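Local coordinates for protein single domain haemoglobin (Campylobacter jejuni, PDB 2WY4) that binds a haem whose iron takes up diatomic ligands such as cyanide, and as a globin probably carries oxygen or acts on nitric oxide, at residues 24-28 and 52-57; 30-35 and 100-104; 90-94 and 130-135. All coordinates share one frame. Where two conformers were deposited one is given. Residue numbers count along the deposited sequence, not the author numbering.

The three contacts belong to one all-helical globin fold. Interactions 1 and 2 share helix 4-34, which meets helix 51-65 through residues 24-28 and helix 94-109 through residues 30-35. Their centres are 11 Å apart, Phe-27 packs on Cys-100 and Leu-101, and their segments interleave along the chain. Interaction 3 follows interaction 1 along the chain and lies across the chain's centre from it, the two centres about 19 Å apart. Interactions 2 and 3 also alternate in sequence, without touching (centres about 18 Å apart); their helices 94-109 and 113-139 are consecutive. Interactions 1 and 3 both touch the haem: interaction 1 supplies part of its distal, cyanide-binding side, interaction 3 part of its proximal side.

Interaction 1: residues 24-28 and 52-57; sequences TNEFY and QPKALA. With HEM (protoporphyrin IX containing Fe), chain B; CYN (cyanide ion), chain C.
This is the distal-side packing of the globin fold, where the B helix (the end of helix 4-34) meets the E helix (51-65) above the haem. Both segments are regular helix. Their axes approach to 9.3 Å at a crossing angle of 110°, and the nearest CA atoms, those of Thr-24 and Pro-53, are 5.2 Å apart. Such closeness suits the small Thr-24, whose p rotamer lets OG1 donate a hydrogen bond to Pro-53 O (2.7 Å), a carbonyl that also accepts the helical bond from Ala-57 N. The methyl CG2 of Thr-24 lies 3.8 Å from Leu-56 CD2 and 3.9 Å from Ala-57 CB.

One turn on, Tyr-28 in the m rotamer (chi2 -64°) sends its phenol over the haem pocket. Pro-53 borders the ring edge, with CA 4.1 Å from Tyr-28 CE2. Leu-56, t,p, sets its CD2 against both aromatic side chains: Phe-27, in the t rotamer with chi2 83°, brings CD2 to 3.5 Å from Leu-56 CD2, and Tyr-28 CZ is 3.7 Å from the same methyl. Leu-56 CD1 is 3.7 Å from HEM C1B.

Gln-52, with chi1 t and chi2 p, folds its amide inward; NE2 donates to Tyr-28 OH (2.9 Å, 168°), and OE1 is held by Lys-46 NZ. A distal tyrosine paired with a glutamine in this way is familiar from flavohaemoglobins, where the pair stabilises iron-bound ligands. Here the ligand is cyanide, its C atom 2.0 Å from HEM FE, and Tyr-28 OH donates to CYN N at 2.5 Å.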
loop_
_atom_site.group_PDB
_atom_site.type_symbol
_atom_site.label_atom_id
_atom_site.label_comp_id
_atom_site.label_asym_id
_atom_site.label_seq_id
_atom_site.Cartn_x
_atom_site.Cartn_y
_atom_site.Cartn_z
ATOM N N THR A 24 7.566 0.260 5.268
ATOM C CA THR A 24 7.048 -1.002 4.807
ATOM C C THR A 24 7.647 -2.180 5.559
ATOM O O THR A 24 7.005 -3.201 5.708
ATOM C CB THR A 24 7.130 -1.173 3.309
ATOM O OG1 THR A 24 8.501 -1.047 2.903
ATOM C CG2 THR A 24 6.369 -0.055 2.618
ATOM N N ASN A 25 8.873 -2.055 6.040
ATOM C CA ASN A 25 9.391 -3.089 6.922
ATOM C C ASN A 25 8.457 -3.240 8.120
ATOM O O ASN A 25 8.132 -4.344 8.506
ATOM C CB ASN A 25 10.789 -2.753 7.414
ATOM C CG ASN A 25 11.842 -3.101 6.450
ATOM O OD1 ASN A 25 11.650 -3.925 5.561
ATOM N ND2 ASN A 25 12.989 -2.478 6.636
ATOM N N GLU A 26 8.022 -2.122 8.695
ATOM C CA GLU A 26 7.098 -2.140 9.838
ATOM C C GLU A 26 5.735 -2.718 9.442
ATOM O O GLU A 26 5.188 -3.544 10.155
ATOM C CB GLU A 26 6.996 -0.741 10.458
ATOM C CG GLU A 26 6.038 -0.646 11.648
ATOM C CD GLU A 26 6.590 -1.222 12.921
ATOM O OE1 GLU A 26 7.770 -1.583 12.965
ATOM O OE2 GLU A 26 5.826 -1.272 13.916
ATOM N N PHE A 27 5.236 -2.345 8.274
ATOM C CA PHE A 27 3.996 -2.906 7.757
ATOM C C PHE A 27 4.076 -4.433 7.669
ATOM O O PHE A 27 3.161 -5.115 8.154
ATOM C CB PHE A 27 3.697 -2.326 6.376
ATOM C CG PHE A 27 2.673 -3.077 5.579
ATOM C CD1 PHE A 27 1.322 -2.872 5.772
ATOM C CD2 PHE A 27 3.070 -3.971 4.609
ATOM C CE1 PHE A 27 0.445 -3.529 5.025
ATOM C CE2 PHE A 27 2.185 -4.623 3.846
ATOM C CZ PHE A 27 0.840 -4.437 4.093
ATOM N N TYR A 28 5.136 -4.999 7.069
ATOM C CA TYR A 28 5.200 -6.446 6.967
ATOM C C TYR A 28 5.371 -7.125 8.317
ATOM O O TYR A 28 4.861 -8.205 8.514
ATOM C CB TYR A 28 6.319 -6.902 6.001
ATOM C CG TYR A 28 5.949 -6.629 4.545
ATOM C CD1 TYR A 28 4.879 -7.270 3.970
ATOM C CD2 TYR A 28 6.655 -5.729 3.769
ATOM C CE1 TYR A 28 4.498 -7.031 2.695
ATOM C CE2 TYR A 28 6.279 -5.498 2.464
ATOM C CZ TYR A 28 5.182 -6.127 1.933
ATOM O OH TYR A 28 4.808 -5.860 0.630
ATOM N N GLN A 52 10.993 -6.564 -1.721
ATOM C CA GLN A 52 9.550 -6.335 -1.613
ATOM C C GLN A 52 9.191 -5.109 -0.749
ATOM O O GLN A 52 8.322 -4.358 -1.123
ATOM C CB GLN A 52 8.829 -7.619 -1.191
ATOM C CG GLN A 52 7.328 -7.438 -0.992
ATOM C CD GLN A 52 6.653 -7.095 -2.288
ATOM O OE1 GLN A 52 7.123 -7.431 -3.381
ATOM N NE2 GLN A 52 5.495 -6.433 -2.176
ATOM N N PRO A 53 9.832 -4.923 0.389
ATOM C CA PRO A 53 9.632 -3.657 1.104
ATOM C C PRO A 53 9.871 -2.447 0.226
ATOM O O PRO A 53 9.107 -1.501 0.282
ATOM C CB PRO A 53 10.597 -3.763 2.278
ATOM C CG PRO A 53 10.669 -5.248 2.550
ATOM C CD PRO A 53 10.647 -5.868 1.181
ATOM N N LYS A 54 10.892 -2.470 -0.612
ATOM C CA LYS A 54 11.135 -1.332 -1.477
ATOM C C LYS A 54 10.037 -1.220 -2.543
ATOM O O LYS A 54 9.557 -0.120 -2.863
ATOM C CB LYS A 54 12.520 -1.486 -2.130
ATOM C CG LYS A 54 13.685 -1.196 -1.172
ATOM C CD LYS A 54 15.031 -1.373 -1.857
ATOM C CE LYS A 54 16.194 -1.595 -0.837
ATOM N NZ LYS A 54 17.430 -2.233 -1.419
ATOM N N ALA A 55 9.610 -2.362 -3.072
ATOM C CA ALA A 55 8.602 -2.349 -4.100
ATOM C C ALA A 55 7.289 -1.745 -3.575
ATOM O O ALA A 55 6.616 -0.974 -4.260
ATOM C CB ALA A 55 8.339 -3.743 -4.622
ATOM N N LEU A 56 6.880 -2.142 -2.357
ATOM C CA LEU A 56 5.658 -1.614 -1.781
ATOM C C LEU A 56 5.790 -0.141 -1.535
ATOM O O LEU A 56 4.837 0.610 -1.810
ATOM C CB LEU A 56 5.318 -2.359 -0.496
ATOM C CG LEU A 56 4.023 -1.887 0.165
ATOM C CD1 LEU A 56 2.817 -1.985 -0.786
ATOM C CD2 LEU A 56 3.824 -2.676 1.462
ATOM N N ALA A 57 6.920 0.273 -0.991
ATOM C CA ALA A 57 7.129 1.685 -0.733
ATOM C C ALA A 57 6.999 2.490 -2.028
ATOM O O ALA A 57 6.403 3.555 -2.047
ATOM C CB ALA A 57 8.455 1.941 -0.071
HETATM C CHA HEM B . 3.207 -7.876 -4.435
HETATM C CHB HEM B . 1.677 -3.336 -4.008
HETATM C CHC HEM B . -2.150 -4.899 -1.531
HETATM C CHD HEM B . -0.249 -9.364 -1.416
HETATM C C1A HEM B . 3.094 -6.548 -4.610
HETATM C C2A HEM B . 3.975 -5.701 -5.355
HETATM C C3A HEM B . 3.573 -4.422 -5.234
HETATM C C4A HEM B . 2.403 -4.458 -4.378
HETATM C CMA HEM B . 4.215 -3.189 -5.887
HETATM C CAA HEM B . 5.186 -6.210 -6.177
HETATM C CBA HEM B . 4.744 -7.104 -7.337
HETATM C CGA HEM B . 4.558 -6.463 -8.674
HETATM O O1A HEM B . 5.033 -5.317 -8.888
HETATM O O2A HEM B . 3.963 -7.160 -9.572
HETATM C C1B HEM B . 0.523 -3.367 -3.271
HETATM C C2B HEM B . -0.270 -2.236 -2.947
HETATM C C3B HEM B . -1.340 -2.673 -2.261
HETATM C C4B HEM B . -1.244 -4.085 -2.136
HETATM C CMB HEM B . 0.101 -0.792 -3.260
HETATM C CAB HEM B . -2.490 -1.880 -1.626
HETATM C CBB HEM B . -3.094 -0.893 -2.263
HETATM C C1C HEM B . -2.029 -6.251 -1.311
HETATM C C2C HEM B . -2.933 -7.134 -0.663
HETATM C C3C HEM B . -2.379 -8.328 -0.631
HETATM C C4C HEM B . -1.071 -8.267 -1.230
HETATM C CMC HEM B . -4.334 -6.737 -0.171
HETATM C CAC HEM B . -2.998 -9.579 -0.030
HETATM C CBC HEM B . -2.366 -10.202 0.973
HETATM C C1D HEM B . 0.858 -9.341 -2.241
HETATM C C2D HEM B . 1.666 -10.480 -2.454
HETATM C C3D HEM B . 2.746 -10.068 -3.390
HETATM C C4D HEM B . 2.466 -8.697 -3.662
HETATM C CMD HEM B . 1.455 -11.855 -1.860
HETATM C CAD HEM B . 3.904 -10.891 -3.926
HETATM C CBD HEM B . 5.173 -10.465 -3.194
HETATM C CGD HEM B . 6.332 -11.397 -3.384
HETATM O O1D HEM B . 6.975 -11.714 -2.377
HETATM O O2D HEM B . 6.593 -11.772 -4.559
HETATM N NA HEM B . 2.130 -5.775 -4.000
HETATM N NB HEM B . -0.095 -4.489 -2.781
HETATM N NC HEM B . -0.892 -6.968 -1.655
HETATM N ND HEM B . 1.352 -8.275 -2.957
HETATM FE FE HEM B . 0.622 -6.379 -2.867
HETATM C C CYN C . 1.773 -6.150 -1.237
HETATM N N CYN C . 2.496 -6.020 -0.359
#

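Interaction 2: residues 30-35 and 100-104; sequences IMFNDY and CLLKA
Residues 30-34 form the last turn of the globin B-helix part of helix 4-34 and cross the G-helix segment 100-104 at 125°, with axes 10.3 Å apart. Ile-30 (m,t) points at the partner, bringing CG2 to 3.8 Å from Cys-100 SG and CD1 to 4.1 Å from Ala-104 CB. Met-31 is the register point, its CA 5.7 Å from that of Cys-100; its CB lies 3.7 Å from Cys-100 SG, and its t,t,p side chain leads away from 100-104, coming within about 5 Å of the haem and of the cyanide (nearest atoms). At the solvent-exposed margin, Asp-34 OD2 forms a long salt bridge with Lys-103 NZ (3.6 Å), reinforced by a water 2.9 Å from Asp-34 OD1 and 2.8 Å from Lys-103 NZ. Tyr-35 (m), leaving helical geometry (phi/psi -132/61), closes the row with an oblique sulfur-aromatic contact, CE1 to Cys-100 SG at 3.8 Å. Behind this interface, Leu-101 and Leu-102 face helix 113-139, so helix 94-109 is sandwiched between helices 4-34 and 113-139.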
loop_
_atom_site.group_PDB
_atom_site.type_symbol
_atom_site.label_atom_id
_atom_site.label_comp_id
_atom_site.label_asym_id
_atom_site.label_seq_id
_atom_site.Cartn_x
_atom_site.Cartn_y
_atom_site.Cartn_z
ATOM N N ILE A 30 4.045 -6.079 11.158
ATOM C CA ILE A 30 2.690 -6.061 11.731
ATOM C C ILE A 30 1.803 -7.088 11.036
ATOM O O ILE A 30 1.142 -7.882 11.681
ATOM C CB ILE A 30 2.077 -4.661 11.632
ATOM C CG1 ILE A 30 2.768 -3.690 12.585
ATOM C CG2 ILE A 30 0.583 -4.723 11.926
ATOM C CD1 ILE A 30 2.563 -2.250 12.249
ATOM N N MET A 31 1.798 -7.082 9.717
ATOM C CA MET A 31 0.913 -7.960 9.014
ATOM C C MET A 31 1.236 -9.427 9.222
ATOM O O MET A 31 0.345 -10.225 9.436
ATOM C CB MET A 31 0.810 -7.645 7.538
ATOM C CG MET A 31 -0.257 -8.457 6.828
ATOM S SD MET A 31 -0.632 -7.860 5.167
ATOM C CE MET A 31 0.929 -8.148 4.350
ATOM N N PHE A 32 2.520 -9.792 9.168
ATOM C CA PHE A 32 2.889 -11.189 9.354
ATOM C C PHE A 32 2.634 -11.647 10.786
ATOM O O PHE A 32 2.328 -12.814 11.022
ATOM C CB PHE A 32 4.326 -11.447 8.922
ATOM C CG PHE A 32 4.557 -11.241 7.448
ATOM C CD1 PHE A 32 3.492 -11.276 6.537
ATOM C CD2 PHE A 32 5.825 -11.009 6.978
ATOM C CE1 PHE A 32 3.710 -11.089 5.177
ATOM C CE2 PHE A 32 6.034 -10.830 5.612
ATOM C CZ PHE A 32 4.989 -10.849 4.735
ATOM N N ASN A 33 2.734 -10.734 11.735
ATOM C CA ASN A 33 2.440 -11.065 13.138
ATOM C C ASN A 33 0.970 -11.219 13.420
ATOM O O ASN A 33 0.573 -12.132 14.166
ATOM C CB ASN A 33 2.925 -9.962 14.067
ATOM C CG ASN A 33 2.702 -10.312 15.522
ATOM O OD1 ASN A 33 3.415 -11.139 16.062
ATOM N ND2 ASN A 33 1.648 -9.761 16.132
ATOM N N ASP A 34 0.146 -10.318 12.872
ATOM C CA ASP A 34 -1.286 -10.271 13.185
ATOM C C ASP A 34 -2.094 -11.164 12.269
ATOM O O ASP A 34 -3.176 -11.651 12.640
ATOM C CB ASP A 34 -1.816 -8.838 13.041
ATOM C CG ASP A 34 -1.408 -7.917 14.170
ATOM O OD1 ASP A 34 -0.760 -8.363 15.140
ATOM O OD2 ASP A 34 -1.699 -6.688 14.119
ATOM N N TYR A 35 -1.574 -11.367 11.052
ATOM C CA TYR A 35 -2.257 -12.133 10.006
ATOM C C TYR A 35 -1.277 -13.144 9.380
ATOM O O TYR A 35 -1.004 -13.166 8.174
ATOM C CB TYR A 35 -2.849 -11.195 8.954
ATOM C CG TYR A 35 -3.825 -10.211 9.562
ATOM C CD1 TYR A 35 -3.404 -8.964 10.011
ATOM C CD2 TYR A 35 -5.163 -10.527 9.709
ATOM C CE1 TYR A 35 -4.277 -8.063 10.594
ATOM C CE2 TYR A 35 -6.062 -9.602 10.282
ATOM C CZ TYR A 35 -5.605 -8.373 10.706
ATOM O OH TYR A 35 -6.418 -7.431 11.297
ATOM N N CYS A 100 -2.988 -2.665 8.718
ATOM C CA CYS A 100 -1.589 -2.816 9.059
ATOM C C CYS A 100 -0.772 -1.612 8.569
ATOM O O CYS A 100 0.131 -1.158 9.252
ATOM C CB CYS A 100 -1.030 -4.087 8.443
ATOM S SG CYS A 100 -1.780 -5.585 9.105
ATOM N N LEU A 101 -1.111 -1.093 7.399
ATOM C CA LEU A 101 -0.412 0.076 6.898
ATOM C C LEU A 101 -0.667 1.305 7.771
ATOM O O LEU A 101 0.254 2.046 8.111
ATOM C CB LEU A 101 -0.810 0.400 5.463
ATOM C CG LEU A 101 -0.111 1.606 4.836
ATOM C CD1 LEU A 101 1.404 1.365 4.736
ATOM C CD2 LEU A 101 -0.717 1.905 3.491
ATOM N N LEU A 102 -1.918 1.539 8.150
ATOM C CA LEU A 102 -2.217 2.678 8.999
ATOM C C LEU A 102 -1.532 2.566 10.358
ATOM O O LEU A 102 -1.052 3.572 10.917
ATOM C CB LEU A 102 -3.736 2.906 9.151
ATOM C CG LEU A 102 -4.269 3.892 8.081
ATOM C CD1 LEU A 102 -3.902 5.329 8.410
ATOM C CD2 LEU A 102 -3.800 3.559 6.650
ATOM N N LYS A 103 -1.451 1.357 10.888
ATOM C CA LYS A 103 -0.744 1.161 12.128
ATOM C C LYS A 103 0.757 1.439 11.976
ATOM O O LYS A 103 1.364 2.041 12.833
ATOM C CB LYS A 103 -1.001 -0.241 12.695
ATOM C CG LYS A 103 -0.274 -0.468 13.975
ATOM C CD LYS A 103 -0.783 -1.674 14.715
ATOM C CE LYS A 103 -0.075 -2.944 14.348
ATOM N NZ LYS A 103 -0.029 -3.865 15.533
ATOM N N ALA A 104 1.337 0.984 10.870
ATOM C CA ALA A 104 2.745 1.228 10.602
ATOM C C ALA A 104 3.007 2.735 10.536
ATOM O O ALA A 104 4.017 3.227 11.052
ATOM C CB ALA A 104 3.158 0.562 9.263
HETATM O O HOH W 1 1.302 -6.347 15.589
#

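Interaction 3: residues 90-94 and 130-135; sequences KEEHY and YIDIEK. With HEM (protoporphyrin IX containing Fe), chain B.
Lys-90 is extended (phi/psi -111/164), after which residues 91-93 adopt helical angles and lead into helix 94-109, the G helix of the globin fold; residues 130-135 are regular helix within the H helix, 113-139. The turn is closed by His-93 N to Lys-90 O (2.9 Å) and Tyr-94 N to Glu-91 O (3.1 Å), while Lys-90 N donates back to His-93 ND1 (2.9 Å, 175°). Across the contact the nearest CA atoms are those of Glu-91 and Ile-131, 5.9 Å apart.

At the solvent side, Glu-91 (m,t) lays its CG 3.6 Å from Ile-131 CG2 and reaches over Lys-135, but its OE2 stays 4.1 Å from Lys-135 NZ, beyond a salt bridge. Deeper, Tyr-94 (m, chi2 82°) is clamped on both faces: Ile-131 (m,t) makes a CH-pi contact on one, CG1 3.8 Å from the ring centroid, and the haem methyl CMC covers the other. Tyr-94 CE2 lies 3.8 Å from Tyr-130 CB. The Tyr-130 ring (m) leads away from 90-94 and packs on the haem, with OH 3.4 Å from HEM CMB and the vinyl carbon CBB over its face. On the other segment, His-93 CB is 3.6 Å from HEM CAC.

Glu-134 (m,t) gives the contact its proximal role: OE2 is hydrogen-bonded to ND1 of His-84, the axial haem ligand. The resulting Tyr-Glu-His chain is the proximal network known from flavohaemoglobins, and it is consistent with tuning of ligand binding at the iron. Its outer link is short, Tyr-94 OH donating to Glu-134 OE1 at 2.6 Å.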
loop_
_atom_site.group_PDB
_atom_site.type_symbol
_atom_site.label_atom_id
_atom_site.label_comp_id
_atom_site.label_asym_id
_atom_site.label_seq_id
_atom_site.Cartn_x
_atom_site.Cartn_y
_atom_site.Cartn_z
ATOM N N LYS A 90 -7.548 -11.216 -2.629
ATOM C CA LYS A 90 -8.959 -10.923 -2.782
ATOM C C LYS A 90 -9.326 -9.559 -2.268
ATOM O O LYS A 90 -8.596 -8.968 -1.475
ATOM C CB LYS A 90 -9.814 -11.939 -2.032
ATOM C CG LYS A 90 -9.526 -13.368 -2.376
ATOM C CD LYS A 90 -9.894 -13.671 -3.805
ATOM C CE LYS A 90 -9.348 -15.025 -4.217
ATOM N NZ LYS A 90 -9.833 -15.439 -5.560
ATOM N N GLU A 91 -10.506 -9.083 -2.675
ATOM C CA GLU A 91 -11.025 -7.826 -2.180
ATOM C C GLU A 91 -10.944 -7.780 -0.675
ATOM O O GLU A 91 -10.601 -6.756 -0.105
ATOM C CB GLU A 91 -12.500 -7.637 -2.573
ATOM C CG GLU A 91 -12.815 -7.732 -4.051
ATOM C CD GLU A 91 -14.299 -7.598 -4.333
ATOM O OE1 GLU A 91 -15.031 -7.047 -3.452
ATOM O OE2 GLU A 91 -14.737 -8.047 -5.431
ATOM N N GLU A 92 -11.270 -8.892 -0.020
ATOM C CA GLU A 92 -11.323 -8.928 1.423
ATOM C C GLU A 92 -9.972 -8.855 2.120
ATOM O O GLU A 92 -9.912 -8.740 3.330
ATOM C CB GLU A 92 -12.066 -10.195 1.888
ATOM C CG GLU A 92 -13.528 -10.223 1.526
ATOM C CD GLU A 92 -13.815 -10.368 0.052
ATOM O OE1 GLU A 92 -13.083 -11.115 -0.635
ATOM O OE2 GLU A 92 -14.817 -9.754 -0.434
ATOM N N HIS A 93 -8.869 -8.957 1.365
ATOM C CA HIS A 93 -7.546 -8.791 1.998
ATOM C C HIS A 93 -7.197 -7.321 2.115
ATOM O O HIS A 93 -6.402 -6.967 2.929
ATOM C CB HIS A 93 -6.436 -9.430 1.179
ATOM C CG HIS A 93 -6.404 -10.926 1.219
ATOM N ND1 HIS A 93 -6.568 -11.692 0.088
ATOM C CD2 HIS A 93 -6.180 -11.789 2.237
ATOM C CE1 HIS A 93 -6.473 -12.970 0.420
ATOM N NE2 HIS A 93 -6.208 -13.054 1.714
ATOM N N TYR A 94 -7.801 -6.472 1.296
ATOM C CA TYR A 94 -7.447 -5.061 1.308
ATOM C C TYR A 94 -7.689 -4.367 2.664
ATOM O O TYR A 94 -6.854 -3.543 3.056
ATOM C CB TYR A 94 -8.023 -4.282 0.102
ATOM C CG TYR A 94 -7.264 -4.534 -1.168
ATOM C CD1 TYR A 94 -7.515 -5.657 -1.929
ATOM C CD2 TYR A 94 -6.251 -3.676 -1.577
ATOM C CE1 TYR A 94 -6.787 -5.926 -3.054
ATOM C CE2 TYR A 94 -5.522 -3.941 -2.701
ATOM C CZ TYR A 94 -5.798 -5.053 -3.440
ATOM O OH TYR A 94 -5.077 -5.303 -4.587
ATOM N N TYR A 130 -7.072 -0.620 -7.096
ATOM C CA TYR A 130 -6.482 -1.943 -7.286
ATOM C C TYR A 130 -7.563 -3.026 -7.364
ATOM O O TYR A 130 -7.565 -3.876 -8.275
ATOM C CB TYR A 130 -5.541 -2.293 -6.139
ATOM C CG TYR A 130 -4.124 -1.783 -6.270
ATOM C CD1 TYR A 130 -3.833 -0.454 -6.095
ATOM C CD2 TYR A 130 -3.075 -2.663 -6.559
ATOM C CE1 TYR A 130 -2.546 0.017 -6.203
ATOM C CE2 TYR A 130 -1.799 -2.197 -6.689
ATOM C CZ TYR A 130 -1.513 -0.868 -6.515
ATOM O OH TYR A 130 -0.205 -0.471 -6.679
ATOM N N ILE A 131 -8.508 -2.983 -6.421
ATOM C CA ILE A 131 -9.589 -3.979 -6.375
ATOM C C ILE A 131 -10.356 -4.042 -7.688
ATOM O O ILE A 131 -10.654 -5.130 -8.195
ATOM C CB ILE A 131 -10.561 -3.658 -5.212
ATOM C CG1 ILE A 131 -9.905 -3.941 -3.850
ATOM C CG2 ILE A 131 -11.840 -4.489 -5.305
ATOM C CD1 ILE A 131 -10.631 -3.290 -2.661
ATOM N N ASP A 132 -10.685 -2.882 -8.232
ATOM C CA ASP A 132 -11.506 -2.852 -9.450
ATOM C C ASP A 132 -10.779 -3.441 -10.649
ATOM O O ASP A 132 -11.370 -4.168 -11.469
ATOM C CB ASP A 132 -12.011 -1.438 -9.782
ATOM C CG ASP A 132 -13.082 -0.923 -8.796
ATOM O OD1 ASP A 132 -13.623 -1.706 -7.977
ATOM O OD2 ASP A 132 -13.405 0.278 -8.747
ATOM N N ILE A 133 -9.487 -3.155 -10.763
ATOM C CA ILE A 133 -8.684 -3.709 -11.848
ATOM C C ILE A 133 -8.553 -5.234 -11.687
ATOM O O ILE A 133 -8.712 -5.990 -12.659
ATOM C CB ILE A 133 -7.283 -3.017 -11.903
ATOM C CG1 ILE A 133 -7.420 -1.630 -12.513
ATOM C CG2 ILE A 133 -6.257 -3.816 -12.680
ATOM C CD1 ILE A 133 -6.188 -0.790 -12.475
ATOM N N GLU A 134 -8.295 -5.670 -10.454
ATOM C CA GLU A 134 -8.166 -7.072 -10.149
ATOM C C GLU A 134 -9.487 -7.833 -10.335
ATOM O O GLU A 134 -9.500 -8.959 -10.823
ATOM C CB GLU A 134 -7.548 -7.239 -8.753
ATOM C CG GLU A 134 -6.064 -6.847 -8.799
ATOM C CD GLU A 134 -5.428 -6.536 -7.457
ATOM O OE1 GLU A 134 -5.975 -6.955 -6.407
ATOM O OE2 GLU A 134 -4.346 -5.899 -7.449
ATOM N N LYS A 135 -10.594 -7.205 -9.968
ATOM C CA LYS A 135 -11.904 -7.830 -10.153
ATOM C C LYS A 135 -12.101 -8.166 -11.614
ATOM O O LYS A 135 -12.575 -9.260 -11.945
ATOM C CB LYS A 135 -13.018 -6.911 -9.650
ATOM C CG LYS A 135 -13.382 -7.106 -8.206
ATOM C CD LYS A 135 -14.503 -6.152 -7.789
ATOM C CE LYS A 135 -15.797 -6.441 -8.523
ATOM N NZ LYS A 135 -16.945 -5.637 -7.974
HETATM C CHA HEM B . 3.207 -7.876 -4.435
HETATM C CHB HEM B . 1.677 -3.336 -4.008
HETATM C CHC HEM B . -2.150 -4.899 -1.531
HETATM C CHD HEM B . -0.249 -9.364 -1.416
HETATM C C1A HEM B . 3.094 -6.548 -4.610
HETATM C C2A HEM B . 3.975 -5.701 -5.355
HETATM C C3A HEM B . 3.573 -4.422 -5.234
HETATM C C4A HEM B . 2.403 -4.458 -4.378
HETATM C CMA HEM B . 4.215 -3.189 -5.887
HETATM C CAA HEM B . 5.186 -6.210 -6.177
HETATM C CBA HEM B . 4.744 -7.104 -7.337
HETATM C CGA HEM B . 4.558 -6.463 -8.674
HETATM O O1A HEM B . 5.033 -5.317 -8.888
HETATM O O2A HEM B . 3.963 -7.160 -9.572
HETATM C C1B HEM B . 0.523 -3.367 -3.271
HETATM C C2B HEM B . -0.270 -2.236 -2.947
HETATM C C3B HEM B . -1.340 -2.673 -2.261
HETATM C C4B HEM B . -1.244 -4.085 -2.136
HETATM C CMB HEM B . 0.101 -0.792 -3.260
HETATM C CAB HEM B . -2.490 -1.880 -1.626
HETATM C CBB HEM B . -3.094 -0.893 -2.263
HETATM C C1C HEM B . -2.029 -6.251 -1.311
HETATM C C2C HEM B . -2.933 -7.134 -0.663
HETATM C C3C HEM B . -2.379 -8.328 -0.631
HETATM C C4C HEM B . -1.071 -8.267 -1.230
HETATM C CMC HEM B . -4.334 -6.737 -0.171
HETATM C CAC HEM B . -2.998 -9.579 -0.030
HETATM C CBC HEM B . -2.366 -10.202 0.973
HETATM C C1D HEM B . 0.858 -9.341 -2.241
HETATM C C2D HEM B . 1.666 -10.480 -2.454
HETATM C C3D HEM B . 2.746 -10.068 -3.390
HETATM C C4D HEM B . 2.466 -8.697 -3.662
HETATM C CMD HEM B . 1.455 -11.855 -1.860
HETATM C CAD HEM B . 3.904 -10.891 -3.926
HETATM C CBD HEM B . 5.173 -10.465 -3.194
HETATM C CGD HEM B . 6.332 -11.397 -3.384
HETATM O O1D HEM B . 6.975 -11.714 -2.377
HETATM O O2D HEM B . 6.593 -11.772 -4.559
HETATM N NA HEM B . 2.130 -5.775 -4.000
HETATM N NB HEM B . -0.095 -4.489 -2.781
HETATM N NC HEM B . -0.892 -6.968 -1.655
HETATM N ND HEM B . 1.352 -8.275 -2.957
HETATM FE FE HEM B . 0.622 -6.379 -2.867
#